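Local coordinates for uncharacterized protein (Parabacteroides merdae, PDB 4R7F) that is of unknown function but contains immunoglobulin-like beta-sandwich domains, one of them related to the first domain of type 9 secretion system plug proteins, at residues Ala288-Cys299 with Lys331-Gln341. Numbering follows the deposited sequence.
Sequences ADYYIVHFTLAC and KQYEKAVLLKQ
Lys340 lays its CB over one face of the Tyr290 ring, 3.8 Å from CB to the ring centroid and displaced toward the rim. With Lys340 CG anti to the backbone N (chi1 -165°) and the chain extended beyond it, the aliphatic part runs on past Ala288 CB. One residue on, Gln341 covers a face of the Tyr291 ring, its CG over the ring and its amide plane turned 28° from it. That amide is pinned by its OE1, which accepts Asp289 N on a lone pair, 2.7 Å from OE1 to N, while Gln341 N returns a bond to Asp289 O. From this end onward, strands 290-298 and 332-340 pair antiparallel as neighbours in a five-stranded mixed sheet, consistent with an immunoglobulin-like beta-sandwich; Val293 N to Val337 O is a 2.7 Å bond. On the side of Val293, Phe295 and Leu339, Leu339 CD1 meets the edge of the Phe295 ring, 4.2 Å from CZ, and Met227 of strand 225-228 packs on all three. The reverse side carries Ile292 CD1 tightly against Leu338 CD1 (3.5 Å). Farther along, Cys299 SG lies at the edge of the Tyr333 ring. Asp44 receives both the Tyr290 hydroxyl and, as a salt bridge, Lys340 NZ; an alanine at Tyr290 would probably leave the lysine chain without its aromatic support and Asp44 without the hydroxyl that bonds to it.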
loop_
_atom_site.group_PDB
_atom_site.type_symbol
_atom_site.label_atom_id
_atom_site.label_comp_id
_atom_site.label_asym_id
_atom_site.label_seq_id
_atom_site.Cartn_x
_atom_site.Cartn_y
_atom_site.Cartn_z
ATOM N N ALA A 288 10.733 -8.075 -26.017
ATOM C CA ALA A 288 10.957 -9.231 -25.142
ATOM C C ALA A 288 10.757 -10.518 -25.913
ATOM O O ALA A 288 9.790 -10.648 -26.669
ATOM C CB ALA A 288 10.011 -9.178 -23.977
ATOM N N ASP A 289 11.671 -11.455 -25.728
ATOM C CA ASP A 289 11.642 -12.731 -26.438
ATOM C C ASP A 289 10.862 -13.762 -25.590
ATOM O O ASP A 289 10.495 -13.472 -24.444
ATOM C CB ASP A 289 13.109 -13.185 -26.693
ATOM C CG ASP A 289 13.242 -14.152 -27.853
ATOM O OD1 ASP A 289 12.195 -14.647 -28.349
ATOM O OD2 ASP A 289 14.397 -14.433 -28.262
ATOM N N TYR A 290 10.626 -14.949 -26.154
ATOM C CA TYR A 290 9.895 -16.032 -25.506
ATOM C C TYR A 290 10.898 -17.147 -25.360
ATOM O O TYR A 290 11.461 -17.599 -26.355
ATOM C CB TYR A 290 8.673 -16.537 -26.346
ATOM C CG TYR A 290 7.370 -15.742 -26.141
ATOM C CD1 TYR A 290 7.083 -14.604 -26.893
ATOM C CD2 TYR A 290 6.462 -16.108 -25.181
ATOM C CE1 TYR A 290 5.926 -13.871 -26.695
ATOM C CE2 TYR A 290 5.299 -15.378 -24.967
ATOM C CZ TYR A 290 5.029 -14.268 -25.714
ATOM O OH TYR A 290 3.868 -13.575 -25.478
ATOM N N TYR A 291 11.101 -17.595 -24.120
ATOM C CA TYR A 291 12.026 -18.666 -23.797
ATOM C C TYR A 291 11.215 -19.796 -23.168
ATOM O O TYR A 291 10.127 -19.567 -22.653
ATOM C CB TYR A 291 13.107 -18.187 -22.815
ATOM C CG TYR A 291 14.069 -17.093 -23.311
ATOM C CD1 TYR A 291 14.055 -16.619 -24.633
ATOM C CD2 TYR A 291 15.009 -16.539 -22.447
ATOM C CE1 TYR A 291 14.939 -15.626 -25.057
ATOM C CE2 TYR A 291 15.900 -15.561 -22.873
ATOM C CZ TYR A 291 15.868 -15.107 -24.178
ATOM O OH TYR A 291 16.748 -14.123 -24.586
ATOM N N ILE A 292 11.729 -21.017 -23.226
ATOM C CA ILE A 292 11.125 -22.121 -22.499
ATOM C C ILE A 292 11.614 -22.038 -21.075
ATOM O O ILE A 292 12.810 -22.173 -20.830
ATOM C CB ILE A 292 11.560 -23.495 -23.013
ATOM C CG1 ILE A 292 11.230 -23.670 -24.486
ATOM C CG2 ILE A 292 10.877 -24.595 -22.215
ATOM C CD1 ILE A 292 9.756 -23.652 -24.750
ATOM N N VAL A 293 10.707 -21.826 -20.125
ATOM C CA VAL A 293 11.127 -21.804 -18.726
ATOM C C VAL A 293 10.800 -23.112 -18.025
ATOM O O VAL A 293 9.696 -23.599 -18.133
ATOM C CB VAL A 293 10.514 -20.626 -18.002
ATOM C CG1 VAL A 293 11.009 -20.559 -16.574
ATOM C CG2 VAL A 293 10.826 -19.354 -18.782
ATOM N N HIS A 294 11.784 -23.655 -17.294
ATOM C CA HIS A 294 11.677 -24.941 -16.652
ATOM C C HIS A 294 11.559 -24.783 -15.160
ATOM O O HIS A 294 12.482 -24.270 -14.507
ATOM C CB HIS A 294 12.897 -25.823 -16.925
ATOM C CG HIS A 294 13.123 -26.105 -18.367
ATOM N ND1 HIS A 294 12.695 -27.263 -18.978
ATOM C CD2 HIS A 294 13.726 -25.373 -19.329
ATOM C CE1 HIS A 294 13.017 -27.228 -20.254
ATOM N NE2 HIS A 294 13.625 -26.084 -20.496
ATOM N N PHE A 295 10.434 -25.268 -14.631
ATOM C CA PHE A 295 10.151 -25.208 -13.192
ATOM C C PHE A 295 10.360 -26.573 -12.597
ATOM O O PHE A 295 9.965 -27.567 -13.208
ATOM C CB PHE A 295 8.698 -24.831 -12.929
ATOM C CG PHE A 295 8.331 -23.437 -13.356
ATOM C CD1 PHE A 295 8.075 -23.151 -14.678
ATOM C CD2 PHE A 295 8.175 -22.442 -12.423
ATOM C CE1 PHE A 295 7.696 -21.889 -15.052
ATOM C CE2 PHE A 295 7.812 -21.171 -12.799
ATOM C CZ PHE A 295 7.565 -20.896 -14.113
ATOM N N THR A 296 10.913 -26.603 -11.389
ATOM C CA THR A 296 11.190 -27.832 -10.684
ATOM C C THR A 296 10.809 -27.680 -9.236
ATOM O O THR A 296 11.293 -26.752 -8.587
ATOM C CB THR A 296 12.696 -28.179 -10.763
ATOM O OG1 THR A 296 13.059 -28.388 -12.132
ATOM C CG2 THR A 296 12.973 -29.435 -10.032
ATOM N N LEU A 297 9.943 -28.570 -8.731
ATOM C CA LEU A 297 9.619 -28.629 -7.304
ATOM C C LEU A 297 10.014 -29.982 -6.744
ATOM O O LEU A 297 9.381 -30.973 -7.042
ATOM C CB LEU A 297 8.133 -28.354 -7.055
ATOM C CG LEU A 297 7.619 -28.564 -5.614
ATOM C CD1 LEU A 297 8.287 -27.597 -4.644
ATOM C CD2 LEU A 297 6.112 -28.432 -5.540
ATOM N N ALA A 298 11.073 -30.014 -5.933
ATOM C CA ALA A 298 11.618 -31.272 -5.395
ATOM C C ALA A 298 10.947 -31.657 -4.087
ATOM O O ALA A 298 11.190 -31.061 -3.085
ATOM C CB ALA A 298 13.122 -31.173 -5.184
ATOM N N CYS A 299 10.084 -32.658 -4.127
ATOM C CA CYS A 299 9.477 -33.205 -2.947
ATOM C C CYS A 299 8.907 -34.491 -3.399
ATOM O O CYS A 299 8.877 -34.772 -4.622
ATOM C CB CYS A 299 8.404 -32.288 -2.369
ATOM S SG CYS A 299 7.088 -31.847 -3.498
ATOM N N LYS A 331 12.165 -37.645 -8.791
ATOM C CA LYS A 331 11.340 -37.280 -7.631
ATOM C C LYS A 331 11.010 -35.782 -7.522
ATOM O O LYS A 331 11.203 -35.143 -6.477
ATOM C CB LYS A 331 11.967 -37.793 -6.338
ATOM C CG LYS A 331 12.271 -39.284 -6.334
ATOM C CD LYS A 331 11.028 -40.134 -6.543
ATOM C CE LYS A 331 11.418 -41.586 -6.840
ATOM N NZ LYS A 331 10.244 -42.393 -7.294
ATOM N N GLN A 332 10.485 -35.239 -8.609
ATOM C CA GLN A 332 10.198 -33.813 -8.708
ATOM C C GLN A 332 8.964 -33.574 -9.521
ATOM O O GLN A 332 8.692 -34.302 -10.479
ATOM C CB GLN A 332 11.334 -33.117 -9.404
ATOM C CG GLN A 332 12.665 -33.298 -8.687
ATOM C CD GLN A 332 13.800 -32.713 -9.474
ATOM O OE1 GLN A 332 13.799 -32.726 -10.714
ATOM N NE2 GLN A 332 14.778 -32.207 -8.768
ATOM N N TYR A 333 8.218 -32.555 -9.141
ATOM C CA TYR A 333 7.216 -31.973 -10.035
ATOM C C TYR A 333 7.988 -31.106 -11.037
ATOM O O TYR A 333 8.884 -30.370 -10.646
ATOM C CB TYR A 333 6.219 -31.137 -9.231
ATOM C CG TYR A 333 5.245 -31.930 -8.353
ATOM C CD1 TYR A 333 4.055 -32.415 -8.875
ATOM C CD2 TYR A 333 5.496 -32.146 -7.023
ATOM C CE1 TYR A 333 3.171 -33.137 -8.115
ATOM C CE2 TYR A 333 4.607 -32.835 -6.228
ATOM C CZ TYR A 333 3.435 -33.332 -6.768
ATOM O OH TYR A 333 2.517 -34.033 -5.981
ATOM N N GLU A 334 7.670 -31.214 -12.322
ATOM C CA GLU A 334 8.371 -30.476 -13.346
ATOM C C GLU A 334 7.441 -30.006 -14.434
ATOM O O GLU A 334 6.524 -30.707 -14.815
ATOM C CB GLU A 334 9.477 -31.329 -13.979
ATOM C CG GLU A 334 10.648 -31.633 -13.039
ATOM C CD GLU A 334 11.824 -32.360 -13.710
ATOM O OE1 GLU A 334 12.150 -31.999 -14.855
ATOM O OE2 GLU A 334 12.449 -33.260 -13.073
ATOM N N LYS A 335 7.712 -28.808 -14.941
ATOM C CA LYS A 335 6.987 -28.260 -16.058
ATOM C C LYS A 335 7.835 -27.265 -16.884
ATOM O O LYS A 335 8.623 -26.460 -16.340
ATOM C CB LYS A 335 5.686 -27.604 -15.563
ATOM C CG LYS A 335 4.718 -27.212 -16.680
ATOM C CD LYS A 335 3.363 -26.780 -16.130
ATOM C CE LYS A 335 2.271 -26.835 -17.174
ATOM N NZ LYS A 335 1.635 -28.170 -17.242
ATOM N N ALA A 336 7.639 -27.342 -18.204
ATOM C CA ALA A 336 8.245 -26.429 -19.192
ATOM C C ALA A 336 7.153 -25.524 -19.665
ATOM O O ALA A 336 6.097 -26.008 -20.046
ATOM C CB ALA A 336 8.785 -27.204 -20.386
ATOM N N VAL A 337 7.394 -24.219 -19.648
ATOM C CA VAL A 337 6.394 -23.250 -20.078
ATOM C C VAL A 337 7.066 -22.196 -20.953
ATOM O O VAL A 337 8.068 -21.602 -20.570
ATOM C CB VAL A 337 5.811 -22.526 -18.840
ATOM C CG1 VAL A 337 4.676 -21.598 -19.249
ATOM C CG2 VAL A 337 5.366 -23.551 -17.827
ATOM N N LEU A 338 6.491 -21.923 -22.106
ATOM C CA LEU A 338 6.982 -20.842 -22.934
ATOM C C LEU A 338 6.417 -19.511 -22.416
ATOM O O LEU A 338 5.218 -19.270 -22.448
ATOM C CB LEU A 338 6.574 -21.064 -24.384
ATOM C CG LEU A 338 7.189 -20.122 -25.426
ATOM C CD1 LEU A 338 8.625 -20.524 -25.733
ATOM C CD2 LEU A 338 6.384 -20.106 -26.717
ATOM N N LEU A 339 7.337 -18.658 -21.994
ATOM C CA LEU A 339 7.084 -17.401 -21.327
ATOM C C LEU A 339 7.914 -16.272 -21.959
ATOM O O LEU A 339 9.088 -16.455 -22.367
ATOM C CB LEU A 339 7.460 -17.512 -19.834
ATOM C CG LEU A 339 6.559 -18.437 -18.999
ATOM C CD1 LEU A 339 7.087 -18.603 -17.590
ATOM C CD2 LEU A 339 5.144 -17.903 -18.953
ATOM N N LYS A 340 7.278 -15.113 -22.032
ATOM C CA LYS A 340 7.918 -13.868 -22.434
ATOM C C LYS A 340 8.768 -13.342 -21.299
ATOM O O LYS A 340 8.372 -13.363 -20.125
ATOM C CB LYS A 340 6.851 -12.854 -22.808
ATOM C CG LYS A 340 7.322 -11.639 -23.575
ATOM C CD LYS A 340 6.134 -10.713 -23.863
ATOM C CE LYS A 340 6.449 -9.701 -24.949
ATOM N NZ LYS A 340 5.225 -9.227 -25.642
ATOM N N GLN A 341 9.945 -12.867 -21.657
ATOM C CA GLN A 341 10.900 -12.342 -20.701
ATOM C C GLN A 341 10.326 -11.286 -19.761
ATOM O O GLN A 341 9.572 -10.408 -20.197
ATOM C CB GLN A 341 12.064 -11.700 -21.434
ATOM C CG GLN A 341 12.942 -12.637 -22.196
ATOM C CD GLN A 341 14.012 -11.852 -22.915
ATOM O OE1 GLN A 341 13.751 -11.245 -23.960
ATOM N NE2 GLN A 341 15.209 -11.831 -22.343
HETATM O O HOH W 1 11.803 -28.797 -15.078
#